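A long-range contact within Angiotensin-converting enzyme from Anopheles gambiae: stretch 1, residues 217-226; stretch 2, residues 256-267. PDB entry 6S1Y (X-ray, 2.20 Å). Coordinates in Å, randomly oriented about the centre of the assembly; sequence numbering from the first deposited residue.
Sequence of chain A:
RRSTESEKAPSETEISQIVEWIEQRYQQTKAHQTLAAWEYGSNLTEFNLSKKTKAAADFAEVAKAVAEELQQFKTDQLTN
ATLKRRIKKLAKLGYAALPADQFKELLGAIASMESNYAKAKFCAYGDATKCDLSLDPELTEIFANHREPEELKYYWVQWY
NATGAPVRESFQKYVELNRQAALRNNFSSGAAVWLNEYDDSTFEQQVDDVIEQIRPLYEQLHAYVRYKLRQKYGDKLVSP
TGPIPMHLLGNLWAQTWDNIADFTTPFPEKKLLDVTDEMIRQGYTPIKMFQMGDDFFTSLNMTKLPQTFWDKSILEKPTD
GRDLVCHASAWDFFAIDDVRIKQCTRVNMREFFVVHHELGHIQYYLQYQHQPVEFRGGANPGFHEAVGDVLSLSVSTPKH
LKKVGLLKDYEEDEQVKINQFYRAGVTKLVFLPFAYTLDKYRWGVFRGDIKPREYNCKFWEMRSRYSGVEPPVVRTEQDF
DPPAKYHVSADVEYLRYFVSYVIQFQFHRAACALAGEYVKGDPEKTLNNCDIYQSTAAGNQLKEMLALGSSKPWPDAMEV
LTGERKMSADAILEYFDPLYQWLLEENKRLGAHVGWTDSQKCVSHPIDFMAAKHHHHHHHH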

ATOM      1  N   LEU A 217     -17.708 -12.967   0.915  1.00 41.86           N
ATOM      2  CA  LEU A 217     -16.531 -13.774   0.626  1.00 41.28           C
ATOM      3  C   LEU A 217     -15.522 -13.650   1.760  1.00 38.43           C
ATOM      4  O   LEU A 217     -15.016 -14.656   2.275  1.00 35.95           O
ATOM      5  N   TYR A 218     -15.249 -12.417   2.197  1.00 38.67           N
ATOM      6  CA  TYR A 218     -14.322 -12.243   3.300  1.00 36.70           C
ATOM      7  C   TYR A 218     -14.795 -12.994   4.548  1.00 36.99           C
ATOM      8  O   TYR A 218     -13.982 -13.568   5.282  1.00 35.63           O
ATOM      9  N   GLU A 219     -16.107 -13.029   4.808  1.00 36.39           N
ATOM     10  CA  GLU A 219     -16.549 -13.682   6.040  1.00 37.28           C
ATOM     11  C   GLU A 219     -16.418 -15.200   5.943  1.00 36.27           C
ATOM     12  O   GLU A 219     -16.086 -15.854   6.940  1.00 36.62           O
ATOM     13  N   GLN A 220     -16.634 -15.787   4.770  1.00 34.17           N
ATOM     14  CA  GLN A 220     -16.367 -17.208   4.621  1.00 35.24           C
ATOM     15  C   GLN A 220     -14.890 -17.524   4.836  1.00 34.25           C
ATOM     16  O   GLN A 220     -14.552 -18.519   5.478  1.00 34.16           O
ATOM     17  N   LEU A 221     -13.986 -16.692   4.321  1.00 36.87           N
ATOM     18  CA  LEU A 221     -12.554 -16.983   4.445  1.00 33.04           C
ATOM     19  C   LEU A 221     -12.102 -16.816   5.882  1.00 33.69           C
ATOM     20  O   LEU A 221     -11.415 -17.681   6.437  1.00 31.76           O
ATOM     21  N   HIS A 222     -12.454 -15.670   6.489  1.00 34.90           N
ATOM     22  CA  HIS A 222     -12.267 -15.461   7.916  1.00 33.51           C
ATOM     23  C   HIS A 222     -12.732 -16.656   8.728  1.00 32.90           C
ATOM     24  O   HIS A 222     -12.063 -17.069   9.681  1.00 33.60           O
ATOM     25  N   ALA A 223     -13.881 -17.226   8.377  1.00 33.85           N
ATOM     26  CA  ALA A 223     -14.418 -18.335   9.170  1.00 33.87           C
ATOM     27  C   ALA A 223     -13.557 -19.585   9.034  1.00 32.15           C
ATOM     28  O   ALA A 223     -13.373 -20.330   9.997  1.00 32.18           O
ATOM     29  N   TYR A 224     -13.025 -19.841   7.842  1.00 34.30           N
ATOM     30  CA  TYR A 224     -12.162 -21.008   7.667  1.00 33.93           C
ATOM     31  C   TYR A 224     -10.848 -20.835   8.416  1.00 31.55           C
ATOM     32  O   TYR A 224     -10.408 -21.733   9.137  1.00 33.46           O
ATOM     33  N   VAL A 225     -10.220 -19.670   8.288  1.00 31.29           N
ATOM     34  CA  VAL A 225      -8.961 -19.421   8.995  1.00 31.30           C
ATOM     35  C   VAL A 225      -9.158 -19.592  10.493  1.00 32.16           C
ATOM     36  O   VAL A 225      -8.365 -20.259  11.171  1.00 35.70           O
ATOM     37  N   ARG A 226     -10.216 -19.001  11.040  1.00 31.97           N
ATOM     38  CA  ARG A 226     -10.471 -19.128  12.469  1.00 31.75           C
ATOM     39  C   ARG A 226     -10.649 -20.586  12.872  1.00 33.90           C
ATOM     40  O   ARG A 226     -10.123 -21.024  13.902  1.00 34.70           O
ATOM     41  N   THR A 256      -2.421  -8.735   6.038  1.00 39.71           N
ATOM     42  CA  THR A 256      -2.373  -9.841   5.097  1.00 38.98           C
ATOM     43  C   THR A 256      -1.978 -11.067   5.906  1.00 38.08           C
ATOM     44  O   THR A 256      -1.186 -10.955   6.852  1.00 38.50           O
ATOM     45  N   TRP A 257      -2.526 -12.222   5.555  1.00 35.98           N
ATOM     46  CA  TRP A 257      -2.291 -13.431   6.325  1.00 37.31           C
ATOM     47  C   TRP A 257      -1.493 -14.466   5.542  1.00 37.53           C
ATOM     48  O   TRP A 257      -1.531 -15.650   5.879  1.00 37.62           O
ATOM     49  N   ASP A 258      -0.759 -14.035   4.512  1.00 39.37           N
ATOM     50  CA  ASP A 258       0.036 -14.931   3.689  1.00 38.66           C
ATOM     51  C   ASP A 258       0.979 -15.800   4.505  1.00 39.31           C
ATOM     52  O   ASP A 258       1.213 -16.955   4.145  1.00 40.50           O
ATOM     53  N   ASN A 259       1.511 -15.282   5.619  1.00 40.30           N
ATOM     54  CA  ASN A 259       2.487 -16.042   6.404  1.00 40.11           C
ATOM     55  C   ASN A 259       1.890 -17.221   7.162  1.00 39.69           C
ATOM     56  O   ASN A 259       2.647 -18.086   7.615  1.00 38.98           O
ATOM     57  N   ILE A 260       0.568 -17.296   7.321  1.00 39.07           N
ATOM     58  CA  ILE A 260      -0.026 -18.497   7.889  1.00 38.56           C
ATOM     59  C   ILE A 260      -0.762 -19.320   6.832  1.00 38.89           C
ATOM     60  O   ILE A 260      -1.565 -20.199   7.178  1.00 39.72           O
ATOM     61  N   ALA A 261      -0.493 -19.080   5.546  1.00 35.91           N
ATOM     62  CA  ALA A 261      -1.212 -19.809   4.501  1.00 38.15           C
ATOM     63  C   ALA A 261      -0.933 -21.308   4.572  1.00 37.89           C
ATOM     64  O   ALA A 261      -1.859 -22.124   4.568  1.00 36.63           O
ATOM     65  N   ASP A 262       0.346 -21.701   4.629  1.00 38.33           N
ATOM     66  CA  ASP A 262       0.657 -23.125   4.658  1.00 39.24           C
ATOM     67  C   ASP A 262       0.211 -23.753   5.966  1.00 38.26           C
ATOM     68  O   ASP A 262      -0.320 -24.864   5.971  1.00 39.68           O
ATOM     69  N   PHE A 263       0.455 -23.067   7.082  1.00 38.39           N
ATOM     70  CA  PHE A 263       0.014 -23.497   8.410  1.00 38.62           C
ATOM     71  C   PHE A 263      -1.482 -23.818   8.471  1.00 40.46           C
ATOM     72  O   PHE A 263      -1.896 -24.666   9.261  1.00 40.90           O
ATOM     73  N   THR A 264      -2.313 -23.155   7.658  1.00 37.90           N
ATOM     74  CA  THR A 264      -3.752 -23.355   7.728  1.00 38.25           C
ATOM     75  C   THR A 264      -4.367 -23.840   6.419  1.00 37.41           C
ATOM     76  O   THR A 264      -5.585 -23.797   6.271  1.00 37.03           O
ATOM     77  N   THR A 265      -3.564 -24.375   5.499  1.00 37.06           N
ATOM     78  CA  THR A 265      -4.041 -24.621   4.153  1.00 35.41           C
ATOM     79  C   THR A 265      -4.973 -25.828   4.107  1.00 36.03           C
ATOM     80  O   THR A 265      -4.870 -26.754   4.926  1.00 38.52           O
ATOM     81  N   PRO A 266      -5.887 -25.859   3.145  1.00 37.17           N
ATOM     82  CA  PRO A 266      -6.826 -26.994   3.075  1.00 37.21           C
ATOM     83  C   PRO A 266      -6.165 -28.352   2.904  1.00 38.50           C
ATOM     84  O   PRO A 266      -6.637 -29.337   3.486  1.00 37.27           O
ATOM     85  N   PHE A 267      -5.097 -28.448   2.114  1.00 37.18           N
ATOM     86  CA  PHE A 267      -4.524 -29.736   1.710  1.00 37.95           C
ATOM     87  C   PHE A 267      -3.021 -29.658   1.931  1.00 39.91           C
ATOM     88  O   PHE A 267      -2.235 -29.520   0.979  1.00 38.89           O
TER

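The contact between the helix 217-226 and the irregular stretch 256-267 is small, 364 Å² summed over both sides, and no hydrogen bond crosses it. Packing of side chains therefore carries it, and three residues, Trp257, Val225 and Tyr224, cover the most surface.

Trp257 contributes most, with 102 Å² covered. Its CA-to-CB bond points toward the helix, and chi1 of -48° (m) with chi2 of -19° extends the indole across to three helix residues spaced along successive turns. Val225 meets the indole at its edge, near the ring plane, with CG2 of Val225 3.9 Å from CE3 of Trp257. His222 approaches the edge through its backbone, CA of His222 lying 4.3 Å from CZ3 of Trp257, while its t side chain brings CD2 to 4.4 Å from CH2 of Trp257. Farther along, Tyr218 starts sideways, but chi1 of 175° (t) carries its end nearer: CE1 of Tyr218 is 4.0 Å from CH2 of Trp257, and OH of Tyr218 is 3.4 Å from CZ2 of Trp257. This last approach is oxygen to carbon, so it is a packing contact; the hydroxyl finds its hydrogen-bond partner elsewhere in the structure. The indole NE1 is likewise satisfied, by a residue just outside the stretches.

Val225 covers 70 Å² and belongs to the nearest CA pair across the stretches, CA of Val225 lying 6.6 Å from CA of Thr264. With chi1 at 173° (t), both methyls lie against the indole, CG2 of Val225 3.9 Å and CG1 of Val225 4.1 Å from CE3 of Trp257, and CG1 of Val225 also lies 4.3 Å from CD1 of Ile260. Ile260 points toward the helix, and its p, p rotamer places CD1 at this contact.

Tyr224, covering 60 Å², packs against the other end of stretch 2. Its CA-to-CB bond is sideways, yet chi1 of -172° (t) brings the phenol over. The carbonyl O of Thr264 lies at the ring edge, near its plane, 3.6 Å from CE2 of Tyr224. Beyond it, OH of Tyr224 comes within 3.4 Å of CA of Pro266, and CE2 of Tyr224 is 4.2 Å from CG of Pro266, an apolar contact with the pyrrolidine.

Thr264 points toward the helix, but its p rotamer directs OG1 to its own stretch, where it donates to O of Ile260 at 2.7 Å. That bond ties together the segment carrying Ile260 and Thr264, which overlaps the type I turn from Asp262 to Thr265 that leads into Pro266.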

ATOM      1  CB  LEU A 217     -15.952 -13.350  -0.735  1.00 44.62           C
ATOM      2  CG  LEU A 217     -17.090 -13.283  -1.801  1.00 49.39           C
ATOM      3  CD1 LEU A 217     -17.897 -11.958  -1.837  1.00 43.48           C
ATOM      4  CD2 LEU A 217     -16.596 -13.597  -3.213  1.00 54.68           C
ATOM      5  CB  TYR A 218     -14.133 -10.769   3.610  1.00 36.57           C
ATOM      6  CG  TYR A 218     -13.257 -10.593   4.842  1.00 37.21           C
ATOM      7  CD1 TYR A 218     -11.904 -10.828   4.770  1.00 35.45           C
ATOM      8  CD2 TYR A 218     -13.800 -10.234   6.084  1.00 36.03           C
ATOM      9  CE1 TYR A 218     -11.092 -10.713   5.863  1.00 36.23           C
ATOM     10  CE2 TYR A 218     -12.978 -10.096   7.203  1.00 36.34           C
ATOM     11  CZ  TYR A 218     -11.610 -10.342   7.071  1.00 36.87           C
ATOM     12  OH  TYR A 218     -10.752 -10.232   8.137  1.00 36.30           O
ATOM     13  CB  GLU A 219     -17.978 -13.238   6.399  1.00 38.88           C
ATOM     14  CG  GLU A 219     -17.980 -11.740   6.813  1.00 42.99           C
ATOM     15  CD  GLU A 219     -19.328 -11.187   7.300  1.00 45.23           C
ATOM     16  OE1 GLU A 219     -19.264 -10.186   8.038  1.00 42.66           O
ATOM     17  OE2 GLU A 219     -20.411 -11.721   6.940  1.00 45.03           O
ATOM     18  CB  GLN A 220     -16.832 -17.687   3.243  1.00 37.29           C
ATOM     19  CG  GLN A 220     -18.350 -17.605   3.043  1.00 38.08           C
ATOM     20  CD  GLN A 220     -19.103 -18.501   4.006  1.00 38.57           C
ATOM     21  OE1 GLN A 220     -18.732 -19.653   4.213  1.00 38.30           O
ATOM     22  NE2 GLN A 220     -20.165 -17.964   4.604  1.00 37.54           N
ATOM     23  CB  LEU A 221     -11.752 -16.055   3.541  1.00 33.65           C
ATOM     24  CG  LEU A 221     -10.244 -16.292   3.524  1.00 36.26           C
ATOM     25  CD1 LEU A 221      -9.917 -17.735   3.070  1.00 34.40           C
ATOM     26  CD2 LEU A 221      -9.545 -15.276   2.592  1.00 37.13           C
ATOM     27  CB  HIS A 222     -13.042 -14.212   8.333  1.00 33.65           C
ATOM     28  CG  HIS A 222     -13.060 -13.964   9.802  1.00 33.21           C
ATOM     29  ND1 HIS A 222     -13.799 -14.731  10.672  1.00 31.15           N
ATOM     30  CD2 HIS A 222     -12.430 -13.032  10.553  1.00 34.26           C
ATOM     31  CE1 HIS A 222     -13.606 -14.296  11.901  1.00 32.92           C
ATOM     32  NE2 HIS A 222     -12.786 -13.262  11.856  1.00 34.18           N
ATOM     33  CB  ALA A 223     -15.849 -18.625   8.743  1.00 33.95           C
ATOM     34  CB  TYR A 224     -11.915 -21.257   6.184  1.00 35.31           C
ATOM     35  CG  TYR A 224     -11.178 -22.560   5.929  1.00 33.83           C
ATOM     36  CD1 TYR A 224     -11.869 -23.755   5.883  1.00 33.31           C
ATOM     37  CD2 TYR A 224      -9.793 -22.593   5.798  1.00 34.85           C
ATOM     38  CE1 TYR A 224     -11.218 -24.955   5.689  1.00 37.17           C
ATOM     39  CE2 TYR A 224      -9.117 -23.804   5.573  1.00 36.05           C
ATOM     40  CZ  TYR A 224      -9.835 -24.979   5.524  1.00 37.38           C
ATOM     41  OH  TYR A 224      -9.201 -26.169   5.322  1.00 37.10           O
ATOM     42  CB  VAL A 225      -8.420 -18.017   8.656  1.00 30.90           C
ATOM     43  CG1 VAL A 225      -7.204 -17.661   9.507  1.00 32.62           C
ATOM     44  CG2 VAL A 225      -8.065 -17.939   7.179  1.00 32.67           C
ATOM     45  CB  ARG A 226     -11.692 -18.299  12.850  1.00 32.63           C
ATOM     46  CG  ARG A 226     -12.203 -18.485  14.290  1.00 34.17           C
ATOM     47  CD  ARG A 226     -13.318 -17.502  14.629  1.00 35.29           C
ATOM     48  NE  ARG A 226     -14.532 -17.724  13.857  1.00 34.15           N
ATOM     49  CZ  ARG A 226     -15.598 -16.918  13.896  1.00 33.50           C
ATOM     50  NH1 ARG A 226     -15.579 -15.857  14.670  1.00 31.93           N
ATOM     51  NH2 ARG A 226     -16.674 -17.182  13.153  1.00 34.30           N
ATOM     52  CB  THR A 256      -1.370  -9.606   3.963  1.00 40.50           C
ATOM     53  OG1 THR A 256      -0.101  -9.276   4.525  1.00 43.61           O
ATOM     54  CG2 THR A 256      -1.810  -8.439   3.083  1.00 44.45           C
ATOM     55  CB  TRP A 257      -3.625 -14.029   6.791  1.00 36.19           C
ATOM     56  CG  TRP A 257      -4.582 -13.052   7.427  1.00 35.54           C
ATOM     57  CD1 TRP A 257      -4.291 -11.826   7.954  1.00 37.98           C
ATOM     58  CD2 TRP A 257      -5.993 -13.232   7.598  1.00 36.19           C
ATOM     59  NE1 TRP A 257      -5.443 -11.233   8.431  1.00 37.63           N
ATOM     60  CE2 TRP A 257      -6.495 -12.078   8.219  1.00 36.49           C
ATOM     61  CE3 TRP A 257      -6.889 -14.261   7.262  1.00 37.12           C
ATOM     62  CZ2 TRP A 257      -7.855 -11.926   8.523  1.00 38.20           C
ATOM     63  CZ3 TRP A 257      -8.239 -14.097   7.554  1.00 36.47           C
ATOM     64  CH2 TRP A 257      -8.701 -12.946   8.183  1.00 37.00           C
ATOM     65  CB  ASP A 258       0.826 -14.115   2.651  1.00 43.09           C
ATOM     66  CG  ASP A 258       1.678 -13.005   3.284  1.00 45.59           C
ATOM     67  OD1 ASP A 258       1.121 -12.136   4.008  1.00 47.12           O
ATOM     68  OD2 ASP A 258       2.905 -12.995   3.047  1.00 48.26           O
ATOM     69  CB  ASN A 259       3.206 -15.132   7.408  1.00 40.98           C
ATOM     70  CG  ASN A 259       4.203 -14.211   6.745  1.00 43.12           C
ATOM     71  OD1 ASN A 259       4.946 -14.628   5.855  1.00 45.33           O
ATOM     72  ND2 ASN A 259       4.209 -12.940   7.155  1.00 42.13           N
ATOM     73  CB  ILE A 260      -0.929 -18.177   9.088  1.00 36.95           C
ATOM     74  CG1 ILE A 260      -2.019 -17.160   8.763  1.00 40.94           C
ATOM     75  CG2 ILE A 260      -0.086 -17.645  10.257  1.00 38.38           C
ATOM     76  CD1 ILE A 260      -3.215 -17.739   8.019  1.00 42.02           C
ATOM     77  CB  ALA A 261      -0.858 -19.270   3.118  1.00 38.33           C
ATOM     78  CB  ASP A 262       2.158 -23.362   4.447  1.00 41.25           C
ATOM     79  CG  ASP A 262       2.598 -23.079   3.018  1.00 43.91           C
ATOM     80  OD1 ASP A 262       1.724 -22.817   2.151  1.00 45.47           O
ATOM     81  OD2 ASP A 262       3.816 -23.103   2.756  1.00 47.05           O
ATOM     82  CB  PHE A 263       0.361 -22.355   9.381  1.00 38.71           C
ATOM     83  CG  PHE A 263       0.250 -22.699  10.823  1.00 40.10           C
ATOM     84  CD1 PHE A 263       1.024 -23.711  11.368  1.00 39.77           C
ATOM     85  CD2 PHE A 263      -0.585 -21.956  11.663  1.00 40.92           C
ATOM     86  CE1 PHE A 263       0.938 -24.015  12.720  1.00 39.24           C
ATOM     87  CE2 PHE A 263      -0.672 -22.252  13.009  1.00 41.40           C
ATOM     88  CZ  PHE A 263       0.083 -23.284  13.541  1.00 40.25           C
ATOM     89  CB  THR A 264      -4.444 -22.062   8.165  1.00 38.14           C
ATOM     90  OG1 THR A 264      -4.180 -21.030   7.198  1.00 37.77           O
ATOM     91  CG2 THR A 264      -3.952 -21.619   9.531  1.00 38.32           C
ATOM     92  CB  THR A 265      -2.858 -24.826   3.194  1.00 37.48           C
ATOM     93  OG1 THR A 265      -3.300 -24.704   1.832  1.00 38.64           O
ATOM     94  CG2 THR A 265      -2.194 -26.205   3.365  1.00 37.13           C
ATOM     95  CB  PRO A 266      -7.699 -26.631   1.871  1.00 36.85           C
ATOM     96  CG  PRO A 266      -7.722 -25.149   1.860  1.00 35.99           C
ATOM     97  CD  PRO A 266      -6.292 -24.751   2.264  1.00 37.01           C
ATOM     98  CB  PHE A 267      -4.918 -30.069   0.270  1.00 40.11           C
ATOM     99  CG  PHE A 267      -6.421 -30.179   0.087  1.00 37.86           C
ATOM    100  CD1 PHE A 267      -7.107 -31.241   0.639  1.00 38.56           C
ATOM    101  CD2 PHE A 267      -7.128 -29.213  -0.584  1.00 37.45           C
ATOM    102  CE1 PHE A 267      -8.485 -31.344   0.525  1.00 40.88           C
ATOM    103  CE2 PHE A 267      -8.507 -29.295  -0.714  1.00 40.79           C
ATOM    104  CZ  PHE A 267      -9.189 -30.370  -0.160  1.00 40.88           C
TER